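Local coordinates for coronin (PDB 4OZU), which probably binds actin filaments and contributes to host-cell invasion and egress by Toxoplasma gondii, the chain here being its WD40 beta-propeller domain, at residues M281-G286 with F317-K322; D306-S311 with Q345-I350. All coordinates share one frame; numbering follows the deposited sequence. Where two conformers were deposited one is given.

Interaction 1: residues M281-G286 with F317-K322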
loop_
_atom_site.group_PDB
_atom_site.type_symbol
_atom_site.label_atom_id
_atom_site.label_comp_id
_atom_site.label_asym_id
_atom_site.label_seq_id
_atom_site.Cartn_x
_atom_site.Cartn_y
_atom_site.Cartn_z
ATOM N N MET A 281 -10.587 6.715 6.201
ATOM C CA MET A 281 -10.996 5.316 6.153
ATOM C C MET A 281 -9.775 4.428 6.315
ATOM O O MET A 281 -8.713 4.672 5.721
ATOM C CB MET A 281 -11.715 4.967 4.848
ATOM C CG MET A 281 -13.086 5.593 4.663
ATOM S SD MET A 281 -14.212 5.447 6.065
ATOM C CE MET A 281 -14.239 3.679 6.340
ATOM N N LEU A 282 -9.937 3.394 7.131
ATOM C CA LEU A 282 -8.851 2.477 7.448
ATOM C C LEU A 282 -9.347 1.054 7.268
ATOM O O LEU A 282 -10.207 0.590 8.020
ATOM C CB LEU A 282 -8.358 2.716 8.879
ATOM C CG LEU A 282 -7.112 1.982 9.374
ATOM C CD1 LEU A 282 -5.913 2.209 8.464
ATOM C CD2 LEU A 282 -6.783 2.417 10.785
ATOM N N TYR A 283 -8.827 0.377 6.248
ATOM C CA TYR A 283 -9.250 -0.984 5.932
ATOM C C TYR A 283 -8.229 -1.977 6.487
ATOM O O TYR A 283 -7.030 -1.724 6.418
ATOM C CB TYR A 283 -9.398 -1.169 4.419
ATOM C CG TYR A 283 -10.268 -0.132 3.735
ATOM C CD1 TYR A 283 -9.740 1.088 3.356
ATOM C CD2 TYR A 283 -11.607 -0.377 3.467
ATOM C CE1 TYR A 283 -10.513 2.041 2.732
ATOM C CE2 TYR A 283 -12.399 0.577 2.839
ATOM C CZ TYR A 283 -11.844 1.782 2.476
ATOM O OH TYR A 283 -12.608 2.741 1.856
ATOM N N VAL A 284 -8.701 -3.086 7.055
ATOM C CA VAL A 284 -7.807 -4.150 7.506
ATOM C C VAL A 284 -8.191 -5.429 6.786
ATOM O O VAL A 284 -9.307 -5.929 6.928
ATOM C CB VAL A 284 -7.837 -4.333 9.047
ATOM C CG1 VAL A 284 -7.239 -3.105 9.721
ATOM C CG2 VAL A 284 -9.250 -4.576 9.561
ATOM N N CYS A 285 -7.238 -5.948 6.018
ATOM C CA CYS A 285 -7.468 -7.056 5.105
ATOM C C CYS A 285 -6.489 -8.190 5.366
ATOM O O CYS A 285 -5.278 -7.975 5.397
ATOM C CB CYS A 285 -7.327 -6.573 3.661
ATOM S SG CYS A 285 -8.186 -5.016 3.329
ATOM N N GLY A 286 -7.018 -9.395 5.555
ATOM C CA GLY A 286 -6.187 -10.574 5.713
ATOM C C GLY A 286 -6.240 -11.476 4.498
ATOM O O GLY A 286 -7.318 -11.872 4.058
ATOM N N PHE A 317 -4.497 -8.679 -2.949
ATOM C CA PHE A 317 -5.321 -7.500 -3.150
ATOM C C PHE A 317 -4.495 -6.229 -3.252
ATOM O O PHE A 317 -3.286 -6.221 -3.012
ATOM C CB PHE A 317 -6.321 -7.361 -2.005
ATOM C CG PHE A 317 -5.714 -6.820 -0.754
ATOM C CD1 PHE A 317 -5.065 -7.657 0.140
ATOM C CD2 PHE A 317 -5.777 -5.467 -0.479
ATOM C CE1 PHE A 317 -4.497 -7.148 1.284
ATOM C CE2 PHE A 317 -5.202 -4.957 0.663
ATOM C CZ PHE A 317 -4.569 -5.793 1.543
ATOM N N CYS A 318 -5.174 -5.154 -3.628
ATOM C CA CYS A 318 -4.642 -3.811 -3.494
ATOM C C CYS A 318 -5.829 -2.872 -3.547
ATOM O O CYS A 318 -6.947 -3.297 -3.840
ATOM C CB CYS A 318 -3.632 -3.472 -4.592
ATOM S SG CYS A 318 -4.371 -3.247 -6.240
ATOM N N PHE A 319 -5.580 -1.608 -3.246
ATOM C CA PHE A 319 -6.583 -0.565 -3.402
ATOM C C PHE A 319 -6.105 0.393 -4.478
ATOM O O PHE A 319 -4.901 0.536 -4.685
ATOM C CB PHE A 319 -6.808 0.180 -2.084
ATOM C CG PHE A 319 -7.676 -0.560 -1.107
ATOM C CD1 PHE A 319 -7.226 -1.716 -0.497
ATOM C CD2 PHE A 319 -8.935 -0.086 -0.789
ATOM C CE1 PHE A 319 -8.020 -2.389 0.407
ATOM C CE2 PHE A 319 -9.732 -0.754 0.112
ATOM C CZ PHE A 319 -9.272 -1.907 0.710
ATOM N N ILE A 320 -7.037 1.051 -5.156
ATOM C CA ILE A 320 -6.677 1.990 -6.211
ATOM C C ILE A 320 -6.410 3.356 -5.606
ATOM O O ILE A 320 -6.815 3.628 -4.473
ATOM C CB ILE A 320 -7.784 2.107 -7.294
ATOM C CG1 ILE A 320 -9.047 2.767 -6.725
ATOM C CG2 ILE A 320 -8.086 0.733 -7.882
ATOM C CD1 ILE A 320 -10.141 3.007 -7.773
ATOM N N PRO A 321 -5.728 4.229 -6.356
ATOM C CA PRO A 321 -5.490 5.569 -5.814
ATOM C C PRO A 321 -6.768 6.388 -5.759
ATOM O O PRO A 321 -7.700 6.121 -6.514
ATOM C CB PRO A 321 -4.496 6.188 -6.805
ATOM C CG PRO A 321 -3.952 5.046 -7.588
ATOM C CD PRO A 321 -5.035 4.026 -7.637
ATOM N N LYS A 322 -6.792 7.383 -4.886
ATOM C CA LYS A 322 -7.952 8.263 -4.752
ATOM C C LYS A 322 -8.310 8.925 -6.075
ATOM O O LYS A 322 -9.481 9.078 -6.393
ATOM C CB LYS A 322 -7.686 9.334 -3.694
ATOM C CG LYS A 322 -8.814 10.331 -3.502
ATOM C CD LYS A 322 -10.086 9.684 -2.965
ATOM C CE LYS A 322 -9.880 9.146 -1.562
ATOM N NZ LYS A 322 -11.161 8.828 -0.880
#
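The sulfur of C285, in one of its two deposited conformers, lies against two phenylalanine rings where adjacent blades of the WD40 beta-propeller pack together. Its SG lies 3.9 Å from F319 CE1, at the edge of that ring and near its plane. The same sulfur is 4.4 Å from the centroid of the F317 ring, which it meets obliquely. Both are sulfur-aromatic contacts, though their exact geometry depends on the conformer. C285 CB makes a CH-pi contact with F317: it lies over one face, offset toward the rim, and comes to 3.6 Å from CZ. F317 can present that face because its CG takes the crowded position between backbone N and carbonyl carbon (chi1 77°).

The remaining contact is aromatic. F319 CE2 stands 3.6 Å above the Y283 ring plane, over the ring centre, while CZ reaches Y283 CG at 3.6 Å. With their planes inclined at 39°, the two rings meet obliquely.

Strand 281-286 is second from the inside of its blade and 317-319 is the innermost strand of the next. Their axes run nearly antiparallel (166°) and approach to 9.5 Å, too far for backbone pairing, so between these two segments the contact is made by side chains. I274 packs against F317 and F319, and M335 against C285 and F319, continuing the apolar layer in both blades. A disulfide between C285 and C292 has been observed in this protein. F317 CE2 also lies near the F319 ring plane, 3.8 Å from F319 CE1, at the same edge that meets the C285 sulfur.

Interaction 2: residues D306-S311 with Q345-I350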
loop_
_atom_site.group_PDB
_atom_site.type_symbol
_atom_site.label_atom_id
_atom_site.label_comp_id
_atom_site.label_asym_id
_atom_site.label_seq_id
_atom_site.Cartn_x
_atom_site.Cartn_y
_atom_site.Cartn_z
ATOM N N ASP A 306 -18.083 -0.525 8.915
ATOM C CA ASP A 306 -18.742 -1.691 8.341
ATOM C C ASP A 306 -17.714 -2.700 7.848
ATOM O O ASP A 306 -16.533 -2.614 8.187
ATOM C CB ASP A 306 -19.670 -1.266 7.196
ATOM C CG ASP A 306 -20.960 -2.072 7.149
ATOM O OD1 ASP A 306 -20.905 -3.308 7.307
ATOM O OD2 ASP A 306 -22.032 -1.465 6.956
ATOM N N ALA A 307 -18.170 -3.658 7.052
ATOM C CA ALA A 307 -17.279 -4.677 6.518
ATOM C C ALA A 307 -17.735 -5.204 5.163
ATOM O O ALA A 307 -18.926 -5.220 4.855
ATOM C CB ALA A 307 -17.161 -5.821 7.503
ATOM N N TYR A 308 -16.760 -5.615 4.359
ATOM C CA TYR A 308 -17.014 -6.398 3.158
ATOM C C TYR A 308 -17.076 -7.867 3.546
ATOM O O TYR A 308 -16.206 -8.356 4.266
ATOM C CB TYR A 308 -15.923 -6.162 2.111
ATOM C CG TYR A 308 -15.854 -7.227 1.038
ATOM C CD1 TYR A 308 -16.886 -7.389 0.128
ATOM C CD2 TYR A 308 -14.750 -8.067 0.929
ATOM C CE1 TYR A 308 -16.828 -8.359 -0.856
ATOM C CE2 TYR A 308 -14.682 -9.040 -0.053
ATOM C CZ TYR A 308 -15.727 -9.182 -0.945
ATOM O OH TYR A 308 -15.674 -10.145 -1.929
ATOM N N ARG A 309 -18.100 -8.571 3.073
ATOM C CA ARG A 309 -18.261 -9.988 3.393
ATOM C C ARG A 309 -18.545 -10.815 2.148
ATOM O O ARG A 309 -19.350 -10.429 1.306
ATOM C CB ARG A 309 -19.385 -10.179 4.413
ATOM C CG ARG A 309 -19.098 -9.549 5.762
ATOM C CD ARG A 309 -20.088 -10.010 6.817
ATOM N NE ARG A 309 -19.701 -9.560 8.152
ATOM C CZ ARG A 309 -20.007 -8.372 8.669
ATOM N NH1 ARG A 309 -20.713 -7.491 7.971
ATOM N NH2 ARG A 309 -19.603 -8.065 9.893
ATOM N N SER A 310 -17.873 -11.955 2.037
ATOM C CA SER A 310 -18.109 -12.881 0.939
ATOM C C SER A 310 -17.871 -14.315 1.393
ATOM O O SER A 310 -17.599 -14.562 2.567
ATOM C CB SER A 310 -17.209 -12.544 -0.251
ATOM O OG SER A 310 -15.869 -12.920 -0.000
ATOM N N SER A 311 -17.988 -15.253 0.457
ATOM C CA SER A 311 -17.698 -16.656 0.731
ATOM C C SER A 311 -16.492 -17.133 -0.078
ATOM O O SER A 311 -16.306 -18.334 -0.276
ATOM C CB SER A 311 -18.918 -17.525 0.421
ATOM O OG SER A 311 -19.149 -17.594 -0.973
ATOM N N GLN A 345 -11.574 -9.250 -8.669
ATOM C CA GLN A 345 -12.932 -8.815 -8.354
ATOM C C GLN A 345 -12.916 -7.420 -7.737
ATOM O O GLN A 345 -12.449 -7.244 -6.615
ATOM C CB GLN A 345 -13.585 -9.815 -7.392
ATOM C CG GLN A 345 -14.942 -9.400 -6.856
ATOM C CD GLN A 345 -15.980 -9.288 -7.948
ATOM O OE1 GLN A 345 -16.385 -10.290 -8.533
ATOM N NE2 GLN A 345 -16.406 -8.064 -8.242
ATOM N N PRO A 346 -13.424 -6.417 -8.464
ATOM C CA PRO A 346 -13.440 -5.098 -7.829
ATOM C C PRO A 346 -14.526 -4.977 -6.760
ATOM O O PRO A 346 -15.632 -5.501 -6.918
ATOM C CB PRO A 346 -13.709 -4.139 -8.995
ATOM C CG PRO A 346 -13.544 -4.949 -10.239
ATOM C CD PRO A 346 -13.833 -6.357 -9.876
ATOM N N ILE A 347 -14.193 -4.276 -5.681
ATOM C CA ILE A 347 -15.140 -3.975 -4.618
ATOM C C ILE A 347 -15.131 -2.476 -4.377
ATOM O O ILE A 347 -14.111 -1.922 -3.973
ATOM C CB ILE A 347 -14.791 -4.683 -3.288
ATOM C CG1 ILE A 347 -14.456 -6.166 -3.497
ATOM C CG2 ILE A 347 -15.930 -4.515 -2.293
ATOM C CD1 ILE A 347 -15.602 -7.009 -3.955
ATOM N N SER A 348 -16.259 -1.820 -4.622
ATOM C CA SER A 348 -16.385 -0.393 -4.354
ATOM C C SER A 348 -16.799 -0.167 -2.906
ATOM O O SER A 348 -17.576 -0.940 -2.347
ATOM C CB SER A 348 -17.416 0.254 -5.294
ATOM O OG SER A 348 -16.929 0.353 -6.621
ATOM N N PHE A 349 -16.277 0.896 -2.306
ATOM C CA PHE A 349 -16.740 1.353 -1.003
ATOM C C PHE A 349 -17.404 2.706 -1.199
ATOM O O PHE A 349 -16.760 3.691 -1.579
ATOM C CB PHE A 349 -15.582 1.399 -0.012
ATOM C CG PHE A 349 -14.900 0.072 0.135
ATOM C CD1 PHE A 349 -15.392 -0.878 1.012
ATOM C CD2 PHE A 349 -13.810 -0.249 -0.652
ATOM C CE1 PHE A 349 -14.784 -2.117 1.127
ATOM C CE2 PHE A 349 -13.196 -1.485 -0.540
ATOM C CZ PHE A 349 -13.688 -2.419 0.347
ATOM N N ILE A 350 -18.707 2.711 -0.954
ATOM C CA ILE A 350 -19.602 3.785 -1.364
ATOM C C ILE A 350 -20.340 4.363 -0.174
ATOM O O ILE A 350 -20.858 3.628 0.662
ATOM C CB ILE A 350 -20.622 3.267 -2.403
ATOM C CG1 ILE A 350 -19.897 2.880 -3.690
ATOM C CG2 ILE A 350 -21.669 4.316 -2.718
ATOM C CD1 ILE A 350 -20.666 1.945 -4.565
#
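Y308 and I347 supply the tight half of this contact, their side chains crossing at about a right angle. I347 CG1 lies over one face of the tyrosine ring, 4.3 Å from its centroid and 17° off the normal, which defines a CH-pi contact. The rest of the isoleucine spreads along the ring: CD1 comes to 3.6 Å from Y308 CE1, and CG2 to 3.9 Å from Y308 CD1. Y308 has CG anti to its amide nitrogen (chi1 162°), which carries the ring across I347. Its hydroxyl is hydrogen-bonded to K337 NZ, so the polar end of this buried ring has a partner.

Packing is looser toward F349, where CE1 approaches Y308 CB no closer than 4.3 Å. A307 turns its CB away from strand 343-350, while D306 and R309 are exposed to solvent and the R309 side chain is poorly ordered. On that side, D306 OD1 accepts the backbone N-H of A307 at 2.8 Å, a local bond within the strand.

One outermost blade strand thus leans on the third strand of the next blade through side chains, the face-to-face packing of neighbouring blades in a WD40 beta-propeller.

Overall arrangement
Interactions 1 and 2 join the same two blades at different radii: their centres lie about 7 Å and 18 Å from the centre of the chain, and 11 Å from each other. Strands 281-286 and 301-309 belong to one four-stranded antiparallel sheet, 317-319 and 343-350 to the sheet of the next blade. Along the chain the segments alternate: 281-286, 306-311, 317-322, 345-350. The contacts meet at F349, whose CE2 is 3.6 Å from F319 CE2 and whose CG is 3.7 Å from Y283 CE2, forming one continuous apolar interface. Because N-terminal strand 16-25 pairs with 343-350 in the second sheet, this interface flanks the blade that closes the propeller ring.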